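Local coordinates for protein metallo-carboxypeptidase (Pseudomonas aeruginosa, PDB 4A39) that probably acts as a zinc-dependent cytosolic carboxypeptidase of the M14 family, trimming amino acids from the C-terminal ends of peptide or protein chains, at residues I16-D19 / N24-V27; L38-D43 / Q50-K55; A242-S247 / C333-Q338; G285-P290 / R298-F303. All blocks are in the same frame, centred on the assembly; numbering follows the deposited sequence.

Contact 1: I16-D19 / N24-V27; sequences IRAD and NIQV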
loop_
_atom_site.group_PDB
_atom_site.type_symbol
_atom_site.label_atom_id
_atom_site.label_comp_id
_atom_site.label_asym_id
_atom_site.label_seq_id
_atom_site.Cartn_x
_atom_site.Cartn_y
_atom_site.Cartn_z
ATOM N N ILE A 16 1.002 -22.922 15.749
ATOM C CA ILE A 16 0.747 -21.727 14.956
ATOM C C ILE A 16 0.914 -20.504 15.845
ATOM O O ILE A 16 0.519 -20.517 17.010
ATOM C CB ILE A 16 -0.684 -21.763 14.367
ATOM C CG1 ILE A 16 -0.817 -22.982 13.450
ATOM C CG2 ILE A 16 -0.982 -20.471 13.609
ATOM C CD1 ILE A 16 -2.192 -23.179 12.843
ATOM N N ARG A 17 1.511 -19.452 15.295
ATOM C CA ARG A 17 1.739 -18.235 16.059
ATOM C C ARG A 17 1.817 -16.998 15.170
ATOM O O ARG A 17 2.036 -17.097 13.959
ATOM C CB ARG A 17 3.032 -18.374 16.873
ATOM C CG ARG A 17 4.292 -18.546 16.042
ATOM C CD ARG A 17 5.476 -18.934 16.925
ATOM N NE ARG A 17 6.700 -19.163 16.163
ATOM C CZ ARG A 17 7.482 -18.198 15.685
ATOM N NH1 ARG A 17 7.180 -16.923 15.896
ATOM N NH2 ARG A 17 8.575 -18.509 14.999
ATOM N N ALA A 18 1.633 -15.834 15.782
ATOM C CA ALA A 18 1.678 -14.567 15.060
ATOM C C ALA A 18 2.383 -13.512 15.903
ATOM O O ALA A 18 2.119 -12.318 15.761
ATOM C CB ALA A 18 0.265 -14.108 14.730
ATOM N N ASP A 19 3.287 -13.964 16.769
ATOM C CA ASP A 19 4.031 -13.078 17.658
ATOM C C ASP A 19 5.252 -12.469 16.976
ATOM O O ASP A 19 6.395 -12.729 17.356
ATOM C CB ASP A 19 4.447 -13.842 18.925
ATOM C CG ASP A 19 5.346 -15.035 18.629
ATOM O OD1 ASP A 19 5.116 -15.732 17.617
ATOM O OD2 ASP A 19 6.281 -15.285 19.425
ATOM N N ASN A 24 -0.870 -11.428 12.622
ATOM C CA ASN A 24 -2.284 -11.319 12.970
ATOM C C ASN A 24 -3.030 -12.632 12.793
ATOM O O ASN A 24 -3.225 -13.112 11.670
ATOM C CB ASN A 24 -2.992 -10.242 12.135
ATOM C CG ASN A 24 -4.460 -10.081 12.520
ATOM O OD1 ASN A 24 -5.158 -11.066 12.769
ATOM N ND2 ASN A 24 -4.936 -8.841 12.558
ATOM N N ILE A 25 -3.440 -13.211 13.917
ATOM C CA ILE A 25 -4.219 -14.443 13.920
ATOM C C ILE A 25 -4.503 -14.877 15.352
ATOM O O ILE A 25 -3.748 -14.555 16.273
ATOM C CB ILE A 25 -3.486 -15.606 13.193
ATOM C CG1 ILE A 25 -4.511 -16.584 12.610
ATOM C CG2 ILE A 25 -2.592 -16.368 14.159
ATOM C CD1 ILE A 25 -5.287 -16.019 11.446
ATOM N N GLN A 26 -5.613 -15.592 15.520
ATOM C CA GLN A 26 -6.020 -16.156 16.803
ATOM C C GLN A 26 -6.211 -17.637 16.495
ATOM O O GLN A 26 -6.945 -17.987 15.574
ATOM C CB GLN A 26 -7.345 -15.549 17.287
ATOM C CG GLN A 26 -7.259 -14.071 17.698
ATOM C CD GLN A 26 -6.602 -13.859 19.054
ATOM O OE1 GLN A 26 -5.589 -14.477 19.372
ATOM N NE2 GLN A 26 -7.174 -12.958 19.853
ATOM N N VAL A 27 -5.539 -18.509 17.243
ATOM C CA VAL A 27 -5.667 -19.944 17.003
ATOM C C VAL A 27 -6.861 -20.519 17.753
ATOM O O VAL A 27 -6.990 -20.323 18.953
ATOM C CB VAL A 27 -4.395 -20.702 17.451
ATOM C CG1 VAL A 27 -4.583 -22.207 17.267
ATOM C CG2 VAL A 27 -3.200 -20.220 16.646
#
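Ile16 lies over the CG2 methyl of Val27, its CB 3.7 Å from that atom and its own CG2 3.8 Å away, the two side chains crossing at a slant. Val27 reaches across through this branch alone: with CG1 anti to the backbone N (chi1 177°), CG2 is left beside that nitrogen, where it also rests 3.7 Å from the carbonyl oxygen Ile16 O. Further along, Ala18 fills the narrower end of the contact. Its CB touches the backbone nitrogen Asn24 N at 3.6 Å and the branch methyl Ile25 CG2 at 3.7 Å. Ile25 is split between two directions, CG2 facing Ala18 and, more loosely, Ile16 CG2, while the longer CG1-CD1 arm leads away from residues 16-19. The backbones run roughly antiparallel but form no hydrogen bonds to each other, and apolar contact joins the segments. Arg17 and Asp19 turn away from it; Asp19 OD1 lies in the plane of the Arg17 guanidinium, 2.9 Å from Arg17 NH1, in a salt bridge, while NH1 stands well out of the carboxylate plane. Arg17 has a second carboxylate partner in Glu57. The Asn24 amide likewise looks elsewhere, OD1 bonding to Arg41 N and ND2 to Gly228 O.

Strands 15-17 and 26-29 are the two outermost strands of the nine-stranded N-terminal sheet, and here its margins come together, consistent with the beta-sandwich of cytosolic carboxypeptidases. Each strand keeps its own backbone partner, 53-57 for the first and 36-39 for the second, and Ile16 and Ile25 both touch Leu38 and Phe54.

Contact 2: L38-D43 / Q50-K55; sequences LAIRPD and QWFHFK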
loop_
_atom_site.group_PDB
_atom_site.type_symbol
_atom_site.label_atom_id
_atom_site.label_comp_id
_atom_site.label_asym_id
_atom_site.label_seq_id
_atom_site.Cartn_x
_atom_site.Cartn_y
_atom_site.Cartn_z
ATOM N N LEU A 38 -8.977 -21.022 12.546
ATOM C CA LEU A 38 -8.324 -19.793 12.983
ATOM C C LEU A 38 -9.273 -18.613 12.828
ATOM O O LEU A 38 -10.254 -18.690 12.094
ATOM C CB LEU A 38 -7.085 -19.522 12.123
ATOM C CG LEU A 38 -6.059 -20.644 11.979
ATOM C CD1 LEU A 38 -5.133 -20.326 10.815
ATOM C CD2 LEU A 38 -5.280 -20.809 13.276
ATOM N N ALA A 39 -8.967 -17.519 13.520
ATOM C CA ALA A 39 -9.771 -16.303 13.427
ATOM C C ALA A 39 -8.856 -15.094 13.229
ATOM O O ALA A 39 -7.732 -15.062 13.734
ATOM C CB ALA A 39 -10.610 -16.116 14.686
ATOM N N ILE A 40 -9.339 -14.111 12.481
ATOM C CA ILE A 40 -8.574 -12.898 12.237
ATOM C C ILE A 40 -8.813 -11.975 13.430
ATOM O O ILE A 40 -9.921 -11.913 13.977
ATOM C CB ILE A 40 -9.028 -12.215 10.921
ATOM C CG1 ILE A 40 -8.916 -13.215 9.764
ATOM C CG2 ILE A 40 -8.157 -10.988 10.631
ATOM C CD1 ILE A 40 -9.464 -12.696 8.439
ATOM N N ARG A 41 -7.763 -11.278 13.848
ATOM C CA ARG A 41 -7.846 -10.370 14.990
ATOM C C ARG A 41 -8.193 -8.938 14.583
ATOM O O ARG A 41 -7.599 -8.384 13.656
ATOM C CB ARG A 41 -6.512 -10.359 15.741
ATOM C CG ARG A 41 -6.528 -9.599 17.063
ATOM C CD ARG A 41 -5.180 -8.931 17.311
ATOM N NE ARG A 41 -5.037 -7.717 16.511
ATOM C CZ ARG A 41 -3.981 -7.422 15.761
ATOM N NH1 ARG A 41 -2.950 -8.258 15.691
ATOM N NH2 ARG A 41 -3.959 -6.286 15.075
ATOM N N PRO A 42 -9.164 -8.316 15.270
ATOM C CA PRO A 42 -9.539 -6.934 14.941
ATOM C C PRO A 42 -8.394 -5.967 15.262
ATOM O O PRO A 42 -7.509 -6.285 16.057
ATOM C CB PRO A 42 -10.750 -6.683 15.835
ATOM C CG PRO A 42 -11.357 -8.059 15.976
ATOM C CD PRO A 42 -10.135 -8.911 16.204
ATOM N N ASP A 43 -8.418 -4.791 14.644
ATOM C CA ASP A 43 -7.391 -3.771 14.879
ATOM C C ASP A 43 -7.229 -3.436 16.368
ATOM O O ASP A 43 -8.163 -3.597 17.157
ATOM C CB ASP A 43 -7.739 -2.497 14.103
ATOM C CG ASP A 43 -7.386 -2.594 12.628
ATOM O OD1 ASP A 43 -6.956 -3.681 12.187
ATOM O OD2 ASP A 43 -7.536 -1.577 11.913
ATOM N N GLN A 50 -9.138 -7.813 8.332
ATOM C CA GLN A 50 -9.116 -8.506 7.047
ATOM C C GLN A 50 -7.711 -9.074 6.876
ATOM O O GLN A 50 -7.546 -10.226 6.487
ATOM C CB GLN A 50 -9.437 -7.558 5.888
ATOM C CG GLN A 50 -9.618 -8.287 4.554
ATOM C CD GLN A 50 -11.066 -8.337 4.085
ATOM O OE1 GLN A 50 -11.994 -8.041 4.840
ATOM N NE2 GLN A 50 -11.262 -8.723 2.827
ATOM N N TRP A 51 -6.705 -8.253 7.173
ATOM C CA TRP A 51 -5.310 -8.671 7.079
ATOM C C TRP A 51 -4.996 -9.769 8.092
ATOM O O TRP A 51 -5.435 -9.711 9.238
ATOM C CB TRP A 51 -4.375 -7.468 7.313
ATOM C CG TRP A 51 -2.938 -7.851 7.575
ATOM C CD1 TRP A 51 -2.365 -8.113 8.791
ATOM C CD2 TRP A 51 -1.916 -8.079 6.594
ATOM N NE1 TRP A 51 -1.055 -8.493 8.625
ATOM C CE2 TRP A 51 -0.753 -8.484 7.287
ATOM C CE3 TRP A 51 -1.872 -7.986 5.195
ATOM C CZ2 TRP A 51 0.444 -8.796 6.628
ATOM C CZ3 TRP A 51 -0.680 -8.298 4.538
ATOM C CH2 TRP A 51 0.460 -8.698 5.258
ATOM N N PHE A 52 -4.262 -10.783 7.647
ATOM C CA PHE A 52 -3.849 -11.881 8.515
ATOM C C PHE A 52 -2.422 -12.238 8.128
ATOM O O PHE A 52 -1.995 -11.978 7.005
ATOM C CB PHE A 52 -4.781 -13.098 8.356
ATOM C CG PHE A 52 -4.797 -13.693 6.971
ATOM C CD1 PHE A 52 -3.859 -14.648 6.592
ATOM C CD2 PHE A 52 -5.770 -13.309 6.054
ATOM C CE1 PHE A 52 -3.891 -15.217 5.316
ATOM C CE2 PHE A 52 -5.816 -13.865 4.778
ATOM C CZ PHE A 52 -4.871 -14.824 4.406
ATOM N N HIS A 53 -1.684 -12.810 9.072
ATOM C CA HIS A 53 -0.296 -13.195 8.846
ATOM C C HIS A 53 0.117 -14.094 10.006
ATOM O O HIS A 53 0.140 -13.662 11.155
ATOM C CB HIS A 53 0.585 -11.936 8.801
ATOM C CG HIS A 53 2.032 -12.205 8.518
ATOM N ND1 HIS A 53 2.994 -11.222 8.594
ATOM C CD2 HIS A 53 2.681 -13.339 8.158
ATOM C CE1 HIS A 53 4.174 -11.736 8.297
ATOM N NE2 HIS A 53 4.012 -13.020 8.027
ATOM N N PHE A 54 0.432 -15.349 9.706
ATOM C CA PHE A 54 0.835 -16.284 10.747
ATOM C C PHE A 54 1.828 -17.320 10.255
ATOM O O PHE A 54 1.992 -17.526 9.050
ATOM C CB PHE A 54 -0.385 -17.001 11.352
ATOM C CG PHE A 54 -1.197 -17.786 10.356
ATOM C CD1 PHE A 54 -2.214 -17.174 9.630
ATOM C CD2 PHE A 54 -0.949 -19.146 10.150
ATOM C CE1 PHE A 54 -2.978 -17.903 8.715
ATOM C CE2 PHE A 54 -1.706 -19.882 9.236
ATOM C CZ PHE A 54 -2.724 -19.258 8.518
ATOM N N LYS A 55 2.495 -17.969 11.203
ATOM C CA LYS A 55 3.475 -18.999 10.885
ATOM C C LYS A 55 3.026 -20.343 11.446
ATOM O O LYS A 55 2.456 -20.415 12.537
ATOM C CB LYS A 55 4.845 -18.644 11.477
ATOM C CG LYS A 55 5.496 -17.406 10.883
ATOM C CD LYS A 55 6.917 -17.242 11.408
ATOM C CE LYS A 55 7.544 -15.945 10.930
ATOM N NZ LYS A 55 8.936 -15.781 11.442
#
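Ile40 and Phe52 mark the close end of two diverging segments, with CA atoms 6.1 Å apart; by Leu38 and Phe54 the CA separation has opened to 10.1 Å. The register runs in opposite senses along the two chains, yet no backbone pairing links them, and the widening gap is bridged by side chains.

At the close end Ile40 lies against the main chain of Gln50 and Trp51. With CG1 beside the backbone N (chi1 -56°), the other branch is left anti to that nitrogen, and Ile40 CG2 comes within 3.3 Å of the carbonyl oxygen Trp51 O. The longer branch extends to CD1, which lies 3.7 Å from Gln50 O, and on its way CG1 brushes the CB of Phe52 at 4.4 Å. A single isoleucine thus covers two successive peptide carbonyls with its methyls. At the open end Leu38 and Phe54 point at each other. The Phe54 ring stands between its own backbone N and carbonyl carbon (chi1 59°), and Leu38 CD1 sits over one face in a CH-pi contact, 3.9 Å from the ring centroid and displaced toward CZ, its nearest ring atom at 3.5 Å.

The polar ends of residues 50-51 are engaged outside: Gln50 OE1 with Ser75 and Tyr77, and Trp51 NE1 with Ser22 O. The Trp51 side chain is also about 8 Å from that of the zinc ligand Glu183, which places this loop, leading into strand 53-57, near the catalytic domain. Strands 36-39 and 53-57 are not neighbours in the N-terminal sheet; they face each other across the core it encloses, where Leu69 of strand 65-69 touches Leu38, Ile40 and Phe52.

Contact 3: A242-S247 / C333-Q338; sequences AWLEPS and CNFVGQ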
loop_
_atom_site.group_PDB
_atom_site.type_symbol
_atom_site.label_atom_id
_atom_site.label_comp_id
_atom_site.label_asym_id
_atom_site.label_seq_id
_atom_site.Cartn_x
_atom_site.Cartn_y
_atom_site.Cartn_z
ATOM N N ALA A 242 -8.786 11.563 8.141
ATOM C CA ALA A 242 -8.335 12.598 9.071
ATOM C C ALA A 242 -7.697 13.813 8.416
ATOM O O ALA A 242 -7.087 14.634 9.100
ATOM C CB ALA A 242 -7.354 11.995 10.072
ATOM N N TRP A 243 -7.845 13.957 7.105
ATOM C CA TRP A 243 -7.213 15.086 6.441
ATOM C C TRP A 243 -7.935 16.422 6.544
ATOM O O TRP A 243 -7.321 17.476 6.388
ATOM C CB TRP A 243 -6.921 14.726 4.986
ATOM C CG TRP A 243 -5.856 13.676 4.908
ATOM C CD1 TRP A 243 -5.976 12.360 5.259
ATOM C CD2 TRP A 243 -4.483 13.870 4.544
ATOM N NE1 TRP A 243 -4.763 11.724 5.139
ATOM C CE2 TRP A 243 -3.829 12.625 4.703
ATOM C CE3 TRP A 243 -3.740 14.972 4.101
ATOM C CZ2 TRP A 243 -2.470 12.453 4.436
ATOM C CZ3 TRP A 243 -2.384 14.801 3.835
ATOM C CH2 TRP A 243 -1.764 13.551 4.003
ATOM N N LEU A 244 -9.230 16.389 6.822
ATOM C CA LEU A 244 -9.975 17.631 6.953
ATOM C C LEU A 244 -9.742 18.209 8.348
ATOM O O LEU A 244 -9.692 19.427 8.527
ATOM C CB LEU A 244 -11.468 17.378 6.727
ATOM C CG LEU A 244 -12.372 18.605 6.605
ATOM C CD1 LEU A 244 -11.877 19.508 5.477
ATOM C CD2 LEU A 244 -13.801 18.146 6.341
ATOM N N GLU A 245 -9.583 17.328 9.332
ATOM C CA GLU A 245 -9.365 17.747 10.714
ATOM C C GLU A 245 -8.337 16.865 11.429
ATOM O O GLU A 245 -8.684 16.071 12.311
ATOM C CB GLU A 245 -10.694 17.716 11.474
ATOM C CG GLU A 245 -11.776 18.578 10.846
ATOM C CD GLU A 245 -13.131 18.396 11.500
ATOM O OE1 GLU A 245 -13.652 17.261 11.492
ATOM O OE2 GLU A 245 -13.682 19.392 12.019
ATOM N N PRO A 246 -7.052 16.999 11.060
ATOM C CA PRO A 246 -5.976 16.212 11.668
ATOM C C PRO A 246 -5.703 16.610 13.115
ATOM O O PRO A 246 -6.050 17.710 13.546
ATOM C CB PRO A 246 -4.790 16.480 10.747
ATOM C CG PRO A 246 -5.035 17.875 10.297
ATOM C CD PRO A 246 -6.520 17.878 10.004
ATOM N N SER A 247 -5.067 15.708 13.852
ATOM C CA SER A 247 -4.765 15.928 15.259
ATOM C C SER A 247 -3.352 15.494 15.620
ATOM O O SER A 247 -2.932 14.385 15.298
ATOM C CB SER A 247 -5.770 15.152 16.114
ATOM O OG SER A 247 -5.351 15.076 17.458
ATOM N N CYS A 333 -6.236 12.293 -1.023
ATOM C CA CYS A 333 -6.223 12.643 -2.441
ATOM C C CYS A 333 -7.009 13.917 -2.707
ATOM O O CYS A 333 -6.500 14.867 -3.300
ATOM C CB CYS A 333 -6.806 11.502 -3.277
ATOM S SG CYS A 333 -6.828 11.840 -5.043
ATOM N N ASN A 334 -8.254 13.938 -2.258
ATOM C CA ASN A 334 -9.110 15.093 -2.463
ATOM C C ASN A 334 -8.665 16.339 -1.704
ATOM O O ASN A 334 -8.645 17.437 -2.265
ATOM C CB ASN A 334 -10.537 14.714 -2.096
ATOM C CG ASN A 334 -11.100 13.665 -3.030
ATOM O OD1 ASN A 334 -11.526 13.976 -4.143
ATOM N ND2 ASN A 334 -11.076 12.409 -2.600
ATOM N N PHE A 335 -8.298 16.171 -0.438
ATOM C CA PHE A 335 -7.864 17.307 0.367
ATOM C C PHE A 335 -6.621 17.986 -0.189
ATOM O O PHE A 335 -6.591 19.207 -0.334
ATOM C CB PHE A 335 -7.596 16.880 1.814
ATOM C CG PHE A 335 -7.097 17.999 2.687
ATOM C CD1 PHE A 335 -5.735 18.269 2.785
ATOM C CD2 PHE A 335 -7.993 18.810 3.377
ATOM C CE1 PHE A 335 -5.270 19.335 3.559
ATOM C CE2 PHE A 335 -7.538 19.879 4.154
ATOM C CZ PHE A 335 -6.174 20.139 4.243
ATOM N N VAL A 336 -5.590 17.201 -0.482
ATOM C CA VAL A 336 -4.346 17.758 -1.002
ATOM C C VAL A 336 -4.570 18.346 -2.387
ATOM O O VAL A 336 -4.132 19.462 -2.683
ATOM C CB VAL A 336 -3.238 16.677 -1.069
ATOM C CG1 VAL A 336 -1.946 17.273 -1.614
ATOM C CG2 VAL A 336 -2.997 16.104 0.321
ATOM N N GLY A 337 -5.268 17.596 -3.232
ATOM C CA GLY A 337 -5.540 18.062 -4.578
ATOM C C GLY A 337 -6.214 19.421 -4.612
ATOM O O GLY A 337 -5.864 20.273 -5.432
ATOM N N GLN A 338 -7.179 19.630 -3.724
ATOM C CA GLN A 338 -7.901 20.896 -3.686
ATOM C C GLN A 338 -7.134 21.997 -2.972
ATOM O O GLN A 338 -7.114 23.140 -3.424
ATOM C CB GLN A 338 -9.262 20.711 -3.015
ATOM C CG GLN A 338 -10.126 21.962 -3.061
ATOM C CD GLN A 338 -11.567 21.673 -2.714
ATOM O OE1 GLN A 338 -11.981 21.801 -1.561
ATOM N NE2 GLN A 338 -12.335 21.256 -3.708
#
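Trp243 and Phe335 supply most of the apolar contact between loop 242-247 and helix 332-340. Their CB atoms are 3.9 Å apart and the side chains cross at about a right angle, with Phe335 CD1 at the edge of the indole, 4.1 Å from Trp243 CE3. Val336, next along the helix, brings its CG2 obliquely to the six-membered ring of the indole, 3.8 Å from Trp243 CZ3. Leu244 adds a looser touch at the exposed margin, its CD1 lying 4.5 Å from Phe335 CD2.

The polar-to-aromatic contact comes from the main chain. With CG anti to the backbone N (chi1 178°), the Phe335 ring slides beneath the carbonyl oxygen Trp243 O, which stands 3.2 Å above the ring plane and nearest to CE2.

The Trp243 side chain is about 7 Å from that of the zinc ligand His273 and about 8 Å from the bound inhibitor. The side chains of Trp243, Phe335 and Val336 meet by apolar packing, while the one polar atom pressed on the Phe335 face, Trp243 O, has its hydrogen bond from Gln258 NE2 outside the contact. The indole is thus held by the bond of NE1 to Gln179 OE1 and by packing on Phe335 and Val336.

Contact 4: G285-P290 / R298-F303; sequences GCEGNP and RLEQRF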
loop_
_atom_site.group_PDB
_atom_site.type_symbol
_atom_site.label_atom_id
_atom_site.label_comp_id
_atom_site.label_asym_id
_atom_site.label_seq_id
_atom_site.Cartn_x
_atom_site.Cartn_y
_atom_site.Cartn_z
ATOM N N GLY A 285 -9.364 9.620 -9.008
ATOM C CA GLY A 285 -9.045 11.039 -9.065
ATOM C C GLY A 285 -9.855 11.981 -8.188
ATOM O O GLY A 285 -10.530 11.550 -7.256
ATOM N N CYS A 286 -9.796 13.273 -8.507
ATOM C CA CYS A 286 -10.491 14.310 -7.736
ATOM C C CYS A 286 -11.690 14.938 -8.440
ATOM O O CYS A 286 -12.033 16.086 -8.150
ATOM C CB CYS A 286 -9.521 15.448 -7.387
ATOM S SG CYS A 286 -8.090 14.997 -6.390
ATOM N N GLU A 287 -12.338 14.207 -9.344
ATOM C CA GLU A 287 -13.463 14.781 -10.077
ATOM C C GLU A 287 -14.627 15.279 -9.223
ATOM O O GLU A 287 -15.461 16.048 -9.706
ATOM C CB GLU A 287 -13.969 13.801 -11.148
ATOM C CG GLU A 287 -14.724 12.570 -10.660
ATOM C CD GLU A 287 -13.841 11.534 -9.990
ATOM O OE1 GLU A 287 -12.633 11.457 -10.308
ATOM O OE2 GLU A 287 -14.370 10.777 -9.155
ATOM N N GLY A 288 -14.678 14.855 -7.962
ATOM C CA GLY A 288 -15.744 15.291 -7.072
ATOM C C GLY A 288 -15.417 16.553 -6.282
ATOM O O GLY A 288 -16.262 17.074 -5.550
ATOM N N ASN A 289 -14.190 17.046 -6.422
ATOM C CA ASN A 289 -13.761 18.252 -5.713
ATOM C C ASN A 289 -14.463 19.516 -6.198
ATOM O O ASN A 289 -14.611 19.731 -7.396
ATOM C CB ASN A 289 -12.252 18.477 -5.884
ATOM C CG ASN A 289 -11.410 17.657 -4.922
ATOM O OD1 ASN A 289 -10.175 17.755 -4.930
ATOM N ND2 ASN A 289 -12.061 16.850 -4.094
ATOM N N PRO A 290 -14.916 20.364 -5.265
ATOM C CA PRO A 290 -15.574 21.596 -5.702
ATOM C C PRO A 290 -14.534 22.415 -6.478
ATOM O O PRO A 290 -14.863 23.183 -7.382
ATOM C CB PRO A 290 -15.966 22.255 -4.386
ATOM C CG PRO A 290 -16.285 21.076 -3.518
ATOM C CD PRO A 290 -15.132 20.135 -3.825
ATOM N N ARG A 298 -7.973 17.228 -17.465
ATOM C CA ARG A 298 -7.090 16.826 -18.554
ATOM C C ARG A 298 -5.822 16.154 -18.033
ATOM O O ARG A 298 -5.357 15.171 -18.613
ATOM C CB ARG A 298 -6.709 18.041 -19.403
ATOM C CG ARG A 298 -5.826 17.700 -20.591
ATOM C CD ARG A 298 -5.577 18.923 -21.459
ATOM N NE ARG A 298 -4.800 19.957 -20.782
ATOM C CZ ARG A 298 -3.486 19.900 -20.594
ATOM N NH1 ARG A 298 -2.794 18.856 -21.034
ATOM N NH2 ARG A 298 -2.865 20.896 -19.976
ATOM N N LEU A 299 -5.264 16.684 -16.947
ATOM C CA LEU A 299 -4.049 16.109 -16.376
ATOM C C LEU A 299 -4.293 14.688 -15.902
ATOM O O LEU A 299 -3.427 13.826 -16.064
ATOM C CB LEU A 299 -3.527 16.967 -15.214
ATOM C CG LEU A 299 -2.704 18.200 -15.616
ATOM C CD1 LEU A 299 -2.346 19.017 -14.377
ATOM C CD2 LEU A 299 -1.436 17.763 -16.337
ATOM N N GLU A 300 -5.465 14.442 -15.319
ATOM C CA GLU A 300 -5.793 13.102 -14.846
ATOM C C GLU A 300 -5.863 12.167 -16.050
ATOM O O GLU A 300 -5.369 11.045 -15.998
ATOM C CB GLU A 300 -7.123 13.101 -14.077
ATOM C CG GLU A 300 -7.097 13.959 -12.817
ATOM C CD GLU A 300 -8.338 13.800 -11.954
ATOM O OE1 GLU A 300 -9.383 13.379 -12.486
ATOM O OE2 GLU A 300 -8.271 14.109 -10.739
ATOM N N GLN A 301 -6.451 12.649 -17.143
ATOM C CA GLN A 301 -6.574 11.861 -18.369
ATOM C C GLN A 301 -5.172 11.544 -18.890
ATOM O O GLN A 301 -4.871 10.400 -19.244
ATOM C CB GLN A 301 -7.360 12.655 -19.422
ATOM C CG GLN A 301 -8.141 11.827 -20.436
ATOM C CD GLN A 301 -7.268 10.960 -21.311
ATOM O OE1 GLN A 301 -6.345 11.446 -21.964
ATOM N NE2 GLN A 301 -7.566 9.666 -21.346
ATOM N N ARG A 302 -4.316 12.563 -18.928
ATOM C CA ARG A 302 -2.937 12.406 -19.392
ATOM C C ARG A 302 -2.170 11.352 -18.588
ATOM O O ARG A 302 -1.499 10.487 -19.155
ATOM C CB ARG A 302 -2.204 13.747 -19.301
ATOM C CG ARG A 302 -2.652 14.782 -20.321
ATOM C CD ARG A 302 -2.051 14.498 -21.684
ATOM N NE ARG A 302 -0.594 14.586 -21.664
ATOM C CZ ARG A 302 0.218 13.637 -22.120
ATOM N NH1 ARG A 302 -0.284 12.519 -22.637
ATOM N NH2 ARG A 302 1.533 13.802 -22.063
ATOM N N PHE A 303 -2.271 11.437 -17.265
ATOM C CA PHE A 303 -1.589 10.511 -16.365
ATOM C C PHE A 303 -2.034 9.065 -16.581
ATOM O O PHE A 303 -1.203 8.158 -16.699
ATOM C CB PHE A 303 -1.854 10.911 -14.908
ATOM C CG PHE A 303 -1.131 10.060 -13.901
ATOM C CD1 PHE A 303 -1.689 8.863 -13.453
ATOM C CD2 PHE A 303 0.107 10.449 -13.399
ATOM C CE1 PHE A 303 -1.029 8.067 -12.525
ATOM C CE2 PHE A 303 0.777 9.659 -12.468
ATOM C CZ PHE A 303 0.206 8.463 -12.030
#
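Cys286, the first residue of a type I beta turn reaching Asn289, offers its backbone N-H to the carboxylate of Glu300, joining the loop after strand 282-284 to helix 294-308 in the alpha/beta catalytic domain. The reach of Glu300 explains the contact. CG lies beside the backbone N (chi1 -62°), and beyond it the chain is extended (chi2 -172°), carrying the carboxylate straight out from the helix to the loop. OE2 also approaches Gly285 CA, at 3.6 Å, and Cys286 CB, at 3.8 Å. The second oxygen, OE1, is hydrogen-bonded to Tyr292 OH, so the buried carboxylate is gripped at both oxygens and its rotation is fixed.

Glu287 bends at both of its first two torsions, which brings its OE1 to 4.4 Å from Glu300 OE1. Two carboxylates this close might raise the proton affinity of one of them, but Ser322 N bonds to Glu287 OE2, and a long, weak ion pair from Arg321 to Glu287 OE1 probably offsets part of the repulsion. Cys286 turns its own side chain elsewhere, onto Cys333 and Asn334 of helix 332-340. The bond from Cys286 N to Glu300 OE2 is 2.8 Å long and almost straight, 178° at the hydrogen, and meets the oxygen on its syn side.

How the contacts relate
Contacts 1 and 2 belong to the N-terminal domain and share one sheet: contact 1 joins its outer strands at the surface, whereas contact 2 is wholly buried. They adjoin through neighbouring strands 26-29 and 36-39, where Gln26 N probably bonds to Ala39 O. Contacts 3 and 4 lie in the catalytic domain, both partly buried, and meet where residues 333-338 abut the turn at 285-290; Cys333 O is 3.5 Å from Cys286 SG. The chemistry shifts accordingly, from aliphatic contact in 1, through methyls over carbonyls and a ring in 2 and aromatic packing near the inhibitor in 3, to a charged hydrogen bond in 4. Contacts 1 and 4 are farthest apart, their centres about 42 Å from each other.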